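Local coordinates for BIFUNCTIONAL PROTEIN Proline utilization A (PutA) (Corynebacterium freiburgense, PDB 5UX5), which catalyses both steps of proline oxidation to glutamate, joining an FAD-dependent proline dehydrogenase and an NAD-dependent aldehyde dehydrogenase in one chain, probably with substrate channelling between them, at residues F467-S472 and E556-I561; Q536-V541 and E628-A633; M542-G547 and Y755-S760. One frame throughout, in Å; residues are numbered along the deposited sequence.

Contact 1: residues F467-S472 and E556-I561; sequences FNASDS and EVSEAI
S558 points its side chain out of helix 556-561 straight at the loop 467-472, and D471 swings in from the flank to meet it. Both have the same first torsion, near -67°, with OG of the serine and CG of the aspartate beside their own backbone nitrogens and anti to the carbonyl carbon. D471 starts off to one side, and its carboxylate end comes back to the helix with just one oxygen turned inward. S558 OG donates to D471 OD1 at 2.9 Å, reaching the oxygen nearly along its C-O axis. The same hydroxyl is also hydrogen-bonded to R535 NH2, so S558 stands between a carboxylate and a guanidinium, which probably polarises its O-H toward the carboxylate.

One turn further along, the contact becomes apolar. A469 directs its methyl at the helix, and CB lies 4.1 Å from CG2 of I561, the branch set anti to the backbone N. The carbonyl of A469 comes over the serine, with A469 O 3.8 Å from S558 CB. From A469 to S472 the backbone is extended, much like polyproline II, so the loop crosses the helix surface without pairing to it.

D562, on the same helix, takes the N-H of A469 on OD1 and N468 ND2 on OD2, while D554 holds S472 OG and W315, in the proline dehydrogenase region, binds the carbonyl of D471. The loop is thus strapped across helix 550-574; I561, beside the loop, also packs on helix 517-533, and V557 packs on helix 535-544.

Contact 2: residues Q536-V541 and E628-A633; sequences QDLLGV and EVALTA
No ring takes part in this contact, and its flat groups are backbone carbonyls: D537 turns its oxygen to V629 CG1, while the carbonyl of V629 is held within its own helix. At the edge of the V629 carbonyl, in its plane, sits T632 OG1, which donates to V629 O at 2.8 Å with a C=O...donor angle of 147°. T632 N bonds to the same oxygen, so two donors from one residue grip it and the threonine hydroxyl folds back on its own helix.

The motif is an antiparallel helix pair in the aldehyde dehydrogenase part of the chain. Helix 624-636 is the crossover helix between the neighbouring parallel strands 614-618 and 644-646, as expected of a Rossmann-type NAD-binding domain, and helix 535-544 lies against it. The short axes pass 9.7 Å apart, with their directions at 168°.

V629 drives the packing, pointing both methyls into the other helix. CG1, anti to the backbone N, goes toward the first turn and lies 4.0 Å from the carbonyl oxygen of D537, close to the CB of that residue as well. CG2 meets V541 tip to tip, 4.0 Å from its CB. V541 holds CG1 between its backbone N and carbonyl carbon, which lays that methyl against V629 too.

L538 does not point at the partner from its root. Its extended chain carries the end across, sliding past V629 in the opposite sense. L538 also rests on L531 of helix 517-533, and V629 on P491. One methyl makes the last touch: L538 CD2 lies 3.7 Å from V629 CG1 and 4.2 Å from A630 CB.

Contact 3: residues M542-G547 and Y755-S760; sequences MTHEAG and YGHELS
H757 takes the crowded first torsion, chi1 66°, with CG between its backbone N and carbonyl carbon; H544 puts CG beside the N and anti to the carbonyl carbon, at -65°. With the second torsions turning the rings as well, the two imidazoles end up almost parallel, 7° apart, but slid so far that they barely overlap, with centroids 5.3 Å apart. H757 CB meets the NE2-CD2 side of the H544 ring obliquely, 3.5 Å from H544 NE2. ND1 of H544 is hydrogen-bonded to the carbonyl of G540 one turn back, which helps set the rotation of that ring. The T543 carbonyl oxygen lies at the edge of the H757 ring, while T543 OG1 is turned back to the L539 carbonyl.

The backbones close in at two glycines: G756 CA lies 3.7 Å from G547 O. G547 has positive phi and carries the chain out of its helix, and G756 sits in a type I turn closed by E758 N to Y755 O.

The turn thus rests against the C-terminal end of helix 535-544, between helices 740-750 and 772-779 in sequence. Nearby, E545 takes backbone N-H groups at the start of helix 624-636, and M542 packs on helix 550-574.

How the contacts relate
Helix 535-544 joins the set: it supplies segment 536-541 to contact 2, then runs straight on into 542-547 of contact 3, and the centres of these two lie about 14 Å apart. Contact 1 sits on the next helix, 550-574, about 14 Å from contact 2 and 19 Å from contact 3, centre to centre. V557 is where the three meet, its CG2 lying 3.9 Å from L538 CB and also 3.9 Å from M542 SD. Contacts 2 and 3 lie in the aldehyde dehydrogenase part, and contact 1 has its helix there, away from the FAD pocket. E556 OE2 accepts from V598 N and A599 N, tying helix 550-574 to the start of helix 599-611, just past the first NAD-pocket residues.

Contact 1: residues F467-S472 and E556-I561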
ATOM      1  N   PHE A 467      -4.987  15.096   4.095  1.00 33.08           N
ATOM      2  CA  PHE A 467      -5.150  14.837   5.523  1.00 28.82           C
ATOM      3  C   PHE A 467      -4.135  13.808   6.038  1.00 33.66           C
ATOM      4  O   PHE A 467      -3.453  14.047   7.044  1.00 25.56           O
ATOM      5  CB  PHE A 467      -6.550  14.358   5.857  1.00 25.48           C
ATOM      6  CG  PHE A 467      -6.652  13.910   7.268  1.00 33.85           C
ATOM      7  CD1 PHE A 467      -6.764  14.847   8.285  1.00 38.21           C
ATOM      8  CD2 PHE A 467      -6.522  12.571   7.598  1.00 36.69           C
ATOM      9  CE1 PHE A 467      -6.808  14.461   9.591  1.00 42.32           C
ATOM     10  CE2 PHE A 467      -6.561  12.171   8.912  1.00 45.16           C
ATOM     11  CZ  PHE A 467      -6.706  13.120   9.913  1.00 51.04           C
ATOM     12  N   ASN A 468      -4.077  12.624   5.422  1.00 32.75           N
ATOM     13  CA  ASN A 468      -3.080  11.630   5.819  1.00 22.38           C
ATOM     14  C   ASN A 468      -1.681  12.111   5.491  1.00 23.85           C
ATOM     15  O   ASN A 468      -1.444  12.660   4.413  1.00 33.23           O
ATOM     16  CB  ASN A 468      -3.342  10.301   5.137  1.00 23.87           C
ATOM     17  CG  ASN A 468      -4.616   9.674   5.598  1.00 32.86           C
ATOM     18  OD1 ASN A 468      -5.666   9.788   4.945  1.00 42.34           O
ATOM     19  ND2 ASN A 468      -4.556   9.046   6.777  1.00 24.31           N
ATOM     20  N   ALA A 469      -0.764  11.951   6.444  1.00 20.94           N
ATOM     21  CA  ALA A 469       0.642  12.282   6.213  1.00 22.76           C
ATOM     22  C   ALA A 469       1.226  11.434   5.084  1.00 29.65           C
ATOM     23  O   ALA A 469       0.990  10.221   5.016  1.00 31.35           O
ATOM     24  CB  ALA A 469       1.441  12.057   7.497  1.00 22.74           C
ATOM     25  N   SER A 470       2.004  12.059   4.190  1.00 28.86           N
ATOM     26  CA  SER A 470       2.502  11.312   3.031  1.00 30.87           C
ATOM     27  C   SER A 470       3.827  10.628   3.344  1.00 30.60           C
ATOM     28  O   SER A 470       4.677  11.170   4.055  1.00 29.79           O
ATOM     29  CB  SER A 470       2.678  12.203   1.796  1.00 35.50           C
ATOM     30  OG  SER A 470       3.497  13.317   2.062  1.00 48.25           O
ATOM     31  N   ASP A 471       3.995   9.432   2.793  1.00 39.91           N
ATOM     32  CA  ASP A 471       5.197   8.632   2.999  1.00 39.98           C
ATOM     33  C   ASP A 471       6.404   9.230   2.286  1.00 35.08           C
ATOM     34  O   ASP A 471       6.288  10.062   1.378  1.00 29.84           O
ATOM     35  CB  ASP A 471       5.004   7.212   2.473  1.00 38.34           C
ATOM     36  CG  ASP A 471       3.995   6.443   3.254  1.00 39.80           C
ATOM     37  OD1 ASP A 471       3.670   6.900   4.355  1.00 37.61           O
ATOM     38  OD2 ASP A 471       3.549   5.374   2.786  1.00 46.19           O
ATOM     39  N   SER A 472       7.576   8.734   2.678  1.00 32.88           N
ATOM     40  CA  SER A 472       8.813   9.105   2.011  1.00 30.45           C
ATOM     41  C   SER A 472       8.820   8.560   0.580  1.00 28.26           C
ATOM     42  O   SER A 472       8.387   7.439   0.338  1.00 24.66           O
ATOM     43  CB  SER A 472       9.994   8.581   2.826  1.00 35.69           C
ATOM     44  OG  SER A 472       9.954   9.084   4.158  1.00 35.44           O
ATOM     45  N   GLU A 556       4.774   3.440   8.933  1.00 37.81           N
ATOM     46  CA  GLU A 556       4.405   3.387  10.340  1.00 34.22           C
ATOM     47  C   GLU A 556       4.595   4.733  11.006  1.00 35.20           C
ATOM     48  O   GLU A 556       3.813   5.109  11.895  1.00 32.04           O
ATOM     49  CB  GLU A 556       5.217   2.313  11.067  1.00 33.22           C
ATOM     50  CG  GLU A 556       4.706   2.108  12.458  1.00 42.63           C
ATOM     51  CD  GLU A 556       5.492   1.143  13.290  1.00 45.27           C
ATOM     52  OE1 GLU A 556       6.108   0.209  12.731  1.00 44.80           O
ATOM     53  OE2 GLU A 556       5.452   1.304  14.527  1.00 45.74           O
ATOM     54  N   VAL A 557       5.635   5.467  10.597  1.00 22.73           N
ATOM     55  CA  VAL A 557       5.821   6.825  11.089  1.00 24.32           C
ATOM     56  C   VAL A 557       4.680   7.708  10.592  1.00 23.79           C
ATOM     57  O   VAL A 557       4.214   8.615  11.292  1.00 23.01           O
ATOM     58  CB  VAL A 557       7.212   7.349  10.681  1.00 27.05           C
ATOM     59  CG1 VAL A 557       7.366   8.832  11.043  1.00 24.21           C
ATOM     60  CG2 VAL A 557       8.287   6.498  11.349  1.00 24.47           C
ATOM     61  N   SER A 558       4.210   7.455   9.372  1.00 21.84           N
ATOM     62  CA  SER A 558       3.057   8.195   8.896  1.00 31.79           C
ATOM     63  C   SER A 558       1.828   7.873   9.721  1.00 34.21           C
ATOM     64  O   SER A 558       1.062   8.786  10.067  1.00 32.32           O
ATOM     65  CB  SER A 558       2.825   7.921   7.421  1.00 33.29           C
ATOM     66  OG  SER A 558       3.925   8.478   6.721  1.00 41.57           O
ATOM     67  N   GLU A 559       1.636   6.587  10.057  1.00 25.79           N
ATOM     68  CA  GLU A 559       0.517   6.197  10.898  1.00 23.75           C
ATOM     69  C   GLU A 559       0.584   6.914  12.244  1.00 33.92           C
ATOM     70  O   GLU A 559      -0.439   7.388  12.763  1.00 37.15           O
ATOM     71  CB  GLU A 559       0.485   4.671  11.064  1.00 25.69           C
ATOM     72  CG  GLU A 559      -0.878   4.084  11.509  1.00 29.47           C
ATOM     73  CD  GLU A 559      -0.898   2.553  11.606  1.00 33.16           C
ATOM     74  OE1 GLU A 559       0.176   1.960  11.732  1.00 30.88           O
ATOM     75  OE2 GLU A 559      -1.979   1.924  11.537  1.00 41.71           O
ATOM     76  N   ALA A 560       1.783   7.008  12.826  1.00 35.38           N
ATOM     77  CA  ALA A 560       1.898   7.660  14.124  1.00 36.30           C
ATOM     78  C   ALA A 560       1.568   9.142  14.016  1.00 41.34           C
ATOM     79  O   ALA A 560       0.968   9.719  14.926  1.00 44.03           O
ATOM     80  CB  ALA A 560       3.299   7.455  14.703  1.00 32.15           C
ATOM     81  N   ILE A 561       1.965   9.787  12.922  1.00 40.40           N
ATOM     82  CA  ILE A 561       1.579  11.178  12.736  1.00 38.29           C
ATOM     83  C   ILE A 561       0.069  11.294  12.502  1.00 34.17           C
ATOM     84  O   ILE A 561      -0.605  12.161  13.082  1.00 36.07           O
ATOM     85  CB  ILE A 561       2.428  11.798  11.612  1.00 38.91           C
ATOM     86  CG1 ILE A 561       3.891  11.784  12.068  1.00 35.49           C
ATOM     87  CG2 ILE A 561       2.000  13.236  11.344  1.00 37.24           C
ATOM     88  CD1 ILE A 561       4.936  12.127  11.031  1.00 24.96           C
TER

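Contact 2: residues Q536-V541 and E628-A633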
ATOM      1  N   GLN A 536      13.433  10.626  10.425  1.00 33.20           N
ATOM      2  CA  GLN A 536      14.642   9.876  10.138  1.00 33.71           C
ATOM      3  C   GLN A 536      15.268   9.288  11.385  1.00 35.18           C
ATOM      4  O   GLN A 536      15.829   8.189  11.325  1.00 44.93           O
ATOM      5  CB  GLN A 536      15.633  10.746   9.374  1.00 43.01           C
ATOM      6  CG  GLN A 536      15.425  10.591   7.894  1.00 49.90           C
ATOM      7  CD  GLN A 536      15.439  11.893   7.157  1.00 52.85           C
ATOM      8  OE1 GLN A 536      16.486  12.552   7.010  1.00 54.56           O
ATOM      9  NE2 GLN A 536      14.257  12.293   6.685  1.00 42.79           N
ATOM     10  N   ASP A 537      15.175   9.979  12.517  1.00 36.89           N
ATOM     11  CA  ASP A 537      15.566   9.349  13.772  1.00 40.55           C
ATOM     12  C   ASP A 537      14.688   8.128  14.063  1.00 41.66           C
ATOM     13  O   ASP A 537      15.184   7.095  14.534  1.00 41.27           O
ATOM     14  CB  ASP A 537      15.498  10.362  14.915  1.00 48.34           C
ATOM     15  CG  ASP A 537      16.492  11.482  14.759  1.00 59.64           C
ATOM     16  OD1 ASP A 537      17.687  11.231  15.010  1.00 67.07           O
ATOM     17  OD2 ASP A 537      16.085  12.613  14.401  1.00 65.42           O
ATOM     18  N   LEU A 538      13.371   8.227  13.814  1.00 36.18           N
ATOM     19  CA  LEU A 538      12.527   7.069  14.071  1.00 31.74           C
ATOM     20  C   LEU A 538      12.921   5.925  13.154  1.00 28.45           C
ATOM     21  O   LEU A 538      13.022   4.783  13.598  1.00 36.07           O
ATOM     22  CB  LEU A 538      11.034   7.407  13.924  1.00 28.47           C
ATOM     23  CG  LEU A 538      10.439   8.393  14.949  1.00 30.25           C
ATOM     24  CD1 LEU A 538       9.006   8.754  14.608  1.00 26.17           C
ATOM     25  CD2 LEU A 538      10.534   7.883  16.349  1.00 27.87           C
ATOM     26  N   LEU A 539      13.170   6.217  11.876  1.00 34.12           N
ATOM     27  CA  LEU A 539      13.597   5.170  10.946  1.00 38.08           C
ATOM     28  C   LEU A 539      14.894   4.512  11.420  1.00 39.97           C
ATOM     29  O   LEU A 539      15.035   3.282  11.379  1.00 36.42           O
ATOM     30  CB  LEU A 539      13.742   5.752   9.538  1.00 30.72           C
ATOM     31  CG  LEU A 539      12.403   6.170   8.913  1.00 26.64           C
ATOM     32  CD1 LEU A 539      12.561   6.743   7.517  1.00 26.40           C
ATOM     33  CD2 LEU A 539      11.426   5.002   8.908  1.00 25.93           C
ATOM     34  N   GLY A 540      15.845   5.323  11.881  1.00 39.89           N
ATOM     35  CA  GLY A 540      17.080   4.779  12.409  1.00 38.13           C
ATOM     36  C   GLY A 540      16.863   3.754  13.501  1.00 44.57           C
ATOM     37  O   GLY A 540      17.458   2.678  13.478  1.00 50.49           O
ATOM     38  N   VAL A 541      16.030   4.081  14.496  1.00 48.02           N
ATOM     39  CA  VAL A 541      15.866   3.135  15.604  1.00 46.59           C
ATOM     40  C   VAL A 541      14.976   1.959  15.205  1.00 49.18           C
ATOM     41  O   VAL A 541      15.173   0.835  15.685  1.00 52.72           O
ATOM     42  CB  VAL A 541      15.340   3.809  16.881  1.00 36.21           C
ATOM     43  CG1 VAL A 541      13.857   4.188  16.743  1.00 30.79           C
ATOM     44  CG2 VAL A 541      15.600   2.898  18.092  1.00 33.21           C
ATOM     45  N   GLU A 628      11.670   5.363  23.467  1.00 32.16           N
ATOM     46  CA  GLU A 628      12.435   6.510  23.930  1.00 33.18           C
ATOM     47  C   GLU A 628      12.610   7.548  22.827  1.00 41.73           C
ATOM     48  O   GLU A 628      12.418   8.748  23.063  1.00 37.39           O
ATOM     49  CB  GLU A 628      13.778   6.064  24.473  1.00 37.77           C
ATOM     50  CG  GLU A 628      13.735   5.336  25.800  1.00 47.19           C
ATOM     51  CD  GLU A 628      13.417   6.263  26.954  1.00 56.01           C
ATOM     52  OE1 GLU A 628      13.541   7.493  26.763  1.00 54.28           O
ATOM     53  OE2 GLU A 628      13.049   5.764  28.050  1.00 61.10           O
ATOM     54  N   VAL A 629      12.954   7.108  21.613  1.00 43.58           N
ATOM     55  CA  VAL A 629      13.139   8.051  20.511  1.00 43.14           C
ATOM     56  C   VAL A 629      11.826   8.758  20.207  1.00 41.71           C
ATOM     57  O   VAL A 629      11.798   9.978  20.010  1.00 36.83           O
ATOM     58  CB  VAL A 629      13.736   7.348  19.274  1.00 37.93           C
ATOM     59  CG1 VAL A 629      13.832   8.297  18.079  1.00 31.54           C
ATOM     60  CG2 VAL A 629      15.091   6.774  19.596  1.00 33.51           C
ATOM     61  N   ALA A 630      10.719   8.003  20.168  1.00 43.94           N
ATOM     62  CA  ALA A 630       9.402   8.617  19.964  1.00 38.43           C
ATOM     63  C   ALA A 630       9.068   9.607  21.075  1.00 43.70           C
ATOM     64  O   ALA A 630       8.526  10.688  20.811  1.00 41.81           O
ATOM     65  CB  ALA A 630       8.317   7.545  19.890  1.00 27.63           C
ATOM     66  N   LEU A 631       9.430   9.286  22.320  1.00 44.79           N
ATOM     67  CA  LEU A 631       9.060  10.169  23.421  1.00 40.09           C
ATOM     68  C   LEU A 631       9.656  11.562  23.254  1.00 42.81           C
ATOM     69  O   LEU A 631       9.043  12.547  23.694  1.00 40.86           O
ATOM     70  CB  LEU A 631       9.494   9.580  24.765  1.00 31.31           C
ATOM     71  CG  LEU A 631       8.764  10.272  25.926  1.00 38.27           C
ATOM     72  CD1 LEU A 631       7.299   9.904  25.834  1.00 30.12           C
ATOM     73  CD2 LEU A 631       9.347   9.937  27.294  1.00 38.64           C
ATOM     74  N   THR A 632      10.831  11.678  22.610  1.00 36.74           N
ATOM     75  CA  THR A 632      11.457  12.994  22.497  1.00 42.57           C
ATOM     76  C   THR A 632      10.609  13.943  21.651  1.00 41.06           C
ATOM     77  O   THR A 632      10.653  15.157  21.871  1.00 43.34           O
ATOM     78  CB  THR A 632      12.898  12.901  21.933  1.00 44.95           C
ATOM     79  OG1 THR A 632      12.898  12.449  20.572  1.00 46.30           O
ATOM     80  CG2 THR A 632      13.734  11.957  22.728  1.00 34.70           C
ATOM     81  N   ALA A 633       9.804  13.412  20.714  1.00 30.48           N
ATOM     82  CA  ALA A 633       8.907  14.267  19.940  1.00 29.70           C
ATOM     83  C   ALA A 633       7.773  14.810  20.808  1.00 38.33           C
ATOM     84  O   ALA A 633       7.461  16.004  20.756  1.00 35.77           O
ATOM     85  CB  ALA A 633       8.339  13.498  18.756  1.00 30.96           C
TER

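Contact 3: residues M542-G547 and Y755-S760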
ATOM      1  N   MET A 542      13.998   2.184  14.324  1.00 40.76           N
ATOM      2  CA  MET A 542      13.119   1.098  13.922  1.00 32.02           C
ATOM      3  C   MET A 542      13.828   0.076  13.062  1.00 35.54           C
ATOM      4  O   MET A 542      13.500  -1.110  13.142  1.00 35.70           O
ATOM      5  CB  MET A 542      11.912   1.643  13.175  1.00 32.33           C
ATOM      6  CG  MET A 542      11.046   2.466  14.058  1.00 39.49           C
ATOM      7  SD  MET A 542       9.876   3.510  13.185  1.00 39.03           S
ATOM      8  CE  MET A 542       8.541   2.373  12.870  1.00 25.30           C
ATOM      9  N   THR A 543      14.796   0.500  12.235  1.00 40.67           N
ATOM     10  CA  THR A 543      15.487  -0.444  11.352  1.00 30.76           C
ATOM     11  C   THR A 543      16.577  -1.228  12.076  1.00 37.17           C
ATOM     12  O   THR A 543      16.953  -2.306  11.607  1.00 48.33           O
ATOM     13  CB  THR A 543      16.068   0.269  10.115  1.00 31.09           C
ATOM     14  OG1 THR A 543      16.859   1.397  10.505  1.00 38.02           O
ATOM     15  CG2 THR A 543      14.955   0.772   9.193  1.00 30.84           C
ATOM     16  N   HIS A 544      17.043  -0.753  13.235  1.00 35.61           N
ATOM     17  CA  HIS A 544      18.026  -1.485  14.030  1.00 34.60           C
ATOM     18  C   HIS A 544      17.356  -2.239  15.184  1.00 41.57           C
ATOM     19  O   HIS A 544      17.343  -3.475  15.193  1.00 35.13           O
ATOM     20  CB  HIS A 544      19.102  -0.523  14.529  1.00 35.69           C
ATOM     21  CG  HIS A 544      19.913   0.056  13.414  1.00 47.12           C
ATOM     22  ND1 HIS A 544      19.616   1.270  12.832  1.00 50.56           N
ATOM     23  CD2 HIS A 544      20.973  -0.439  12.733  1.00 42.84           C
ATOM     24  CE1 HIS A 544      20.468   1.504  11.852  1.00 46.85           C
ATOM     25  NE2 HIS A 544      21.301   0.483  11.772  1.00 42.00           N
ATOM     26  N   GLU A 545      16.773  -1.522  16.154  1.00 40.73           N
ATOM     27  CA  GLU A 545      16.226  -2.196  17.329  1.00 34.57           C
ATOM     28  C   GLU A 545      15.055  -3.089  16.956  1.00 34.46           C
ATOM     29  O   GLU A 545      14.975  -4.237  17.404  1.00 49.18           O
ATOM     30  CB  GLU A 545      15.812  -1.188  18.390  1.00 34.38           C
ATOM     31  CG  GLU A 545      15.527  -1.850  19.731  1.00 38.79           C
ATOM     32  CD  GLU A 545      14.894  -0.928  20.731  1.00 45.95           C
ATOM     33  OE1 GLU A 545      15.279  -0.970  21.920  1.00 47.00           O
ATOM     34  OE2 GLU A 545      14.022  -0.141  20.319  1.00 52.26           O
ATOM     35  N   ALA A 546      14.128  -2.582  16.143  1.00 35.34           N
ATOM     36  CA  ALA A 546      12.977  -3.388  15.745  1.00 36.37           C
ATOM     37  C   ALA A 546      13.259  -4.294  14.551  1.00 35.66           C
ATOM     38  O   ALA A 546      12.530  -5.269  14.354  1.00 44.47           O
ATOM     39  CB  ALA A 546      11.781  -2.482  15.430  1.00 43.01           C
ATOM     40  N   GLY A 547      14.308  -4.037  13.774  1.00 37.39           N
ATOM     41  CA  GLY A 547      14.629  -4.922  12.667  1.00 34.39           C
ATOM     42  C   GLY A 547      13.725  -4.820  11.453  1.00 39.11           C
ATOM     43  O   GLY A 547      13.634  -5.782  10.686  1.00 40.32           O
ATOM     44  N   TYR A 755      18.757  -8.398   7.365  1.00 42.78           N
ATOM     45  CA  TYR A 755      18.406  -7.479   8.442  1.00 35.33           C
ATOM     46  C   TYR A 755      17.698  -6.245   7.892  1.00 38.20           C
ATOM     47  O   TYR A 755      17.902  -5.841   6.744  1.00 36.73           O
ATOM     48  CB  TYR A 755      19.652  -7.054   9.231  1.00 36.60           C
ATOM     49  CG  TYR A 755      20.258  -8.188  10.009  1.00 40.18           C
ATOM     50  CD1 TYR A 755      19.618  -8.708  11.126  1.00 41.42           C
ATOM     51  CD2 TYR A 755      21.446  -8.788   9.587  1.00 39.63           C
ATOM     52  CE1 TYR A 755      20.155  -9.780  11.821  1.00 47.65           C
ATOM     53  CE2 TYR A 755      21.981  -9.849  10.268  1.00 41.18           C
ATOM     54  CZ  TYR A 755      21.333 -10.345  11.380  1.00 52.67           C
ATOM     55  OH  TYR A 755      21.878 -11.404  12.062  1.00 75.39           O
ATOM     56  N   GLY A 756      16.859  -5.636   8.736  1.00 39.92           N
ATOM     57  CA  GLY A 756      16.109  -4.472   8.293  1.00 34.17           C
ATOM     58  C   GLY A 756      16.978  -3.273   7.969  1.00 41.95           C
ATOM     59  O   GLY A 756      16.576  -2.432   7.163  1.00 50.32           O
ATOM     60  N   HIS A 757      18.177  -3.199   8.542  1.00 43.03           N
ATOM     61  CA  HIS A 757      19.050  -2.051   8.346  1.00 41.77           C
ATOM     62  C   HIS A 757      19.891  -2.161   7.071  1.00 47.82           C
ATOM     63  O   HIS A 757      20.745  -1.300   6.828  1.00 47.43           O
ATOM     64  CB  HIS A 757      19.969  -1.872   9.557  1.00 34.98           C
ATOM     65  CG  HIS A 757      20.953  -2.986   9.732  1.00 47.32           C
ATOM     66  ND1 HIS A 757      20.800  -3.978  10.681  1.00 48.27           N
ATOM     67  CD2 HIS A 757      22.078  -3.298   9.045  1.00 49.80           C
ATOM     68  CE1 HIS A 757      21.803  -4.832  10.596  1.00 38.34           C
ATOM     69  NE2 HIS A 757      22.588  -4.445   9.606  1.00 48.58           N
ATOM     70  N   GLU A 758      19.661  -3.190   6.259  1.00 48.77           N
ATOM     71  CA  GLU A 758      20.337  -3.368   4.978  1.00 41.03           C
ATOM     72  C   GLU A 758      19.381  -2.977   3.855  1.00 32.70           C
ATOM     73  O   GLU A 758      18.388  -3.668   3.621  1.00 40.29           O
ATOM     74  CB  GLU A 758      20.806  -4.815   4.810  1.00 35.11           C
ATOM     75  CG  GLU A 758      22.102  -5.169   5.543  1.00 53.24           C
ATOM     76  CD  GLU A 758      23.306  -4.318   5.105  1.00 61.37           C
ATOM     77  OE1 GLU A 758      23.296  -3.762   3.983  1.00 69.66           O
ATOM     78  OE2 GLU A 758      24.269  -4.200   5.895  1.00 58.79           O
ATOM     79  N   LEU A 759      19.715  -1.909   3.128  1.00 32.44           N
ATOM     80  CA  LEU A 759      18.819  -1.361   2.106  1.00 35.32           C
ATOM     81  C   LEU A 759      18.311  -2.405   1.120  1.00 35.18           C
ATOM     82  O   LEU A 759      17.183  -2.284   0.624  1.00 41.58           O
ATOM     83  CB  LEU A 759      19.523  -0.251   1.335  1.00 42.04           C
ATOM     84  CG  LEU A 759      19.787   1.021   2.127  1.00 40.20           C
ATOM     85  CD1 LEU A 759      20.768   1.928   1.372  1.00 32.04           C
ATOM     86  CD2 LEU A 759      18.447   1.714   2.333  1.00 33.39           C
ATOM     87  N   SER A 760      19.104  -3.438   0.837  1.00 31.90           N
ATOM     88  CA  SER A 760      18.723  -4.422  -0.168  1.00 31.78           C
ATOM     89  C   SER A 760      17.702  -5.418   0.336  1.00 39.22           C
ATOM     90  O   SER A 760      17.070  -6.078  -0.495  1.00 52.65           O
ATOM     91  CB  SER A 760      19.945  -5.191  -0.669  1.00 33.10           C
ATOM     92  OG  SER A 760      20.670  -5.757   0.400  1.00 41.81           O
TER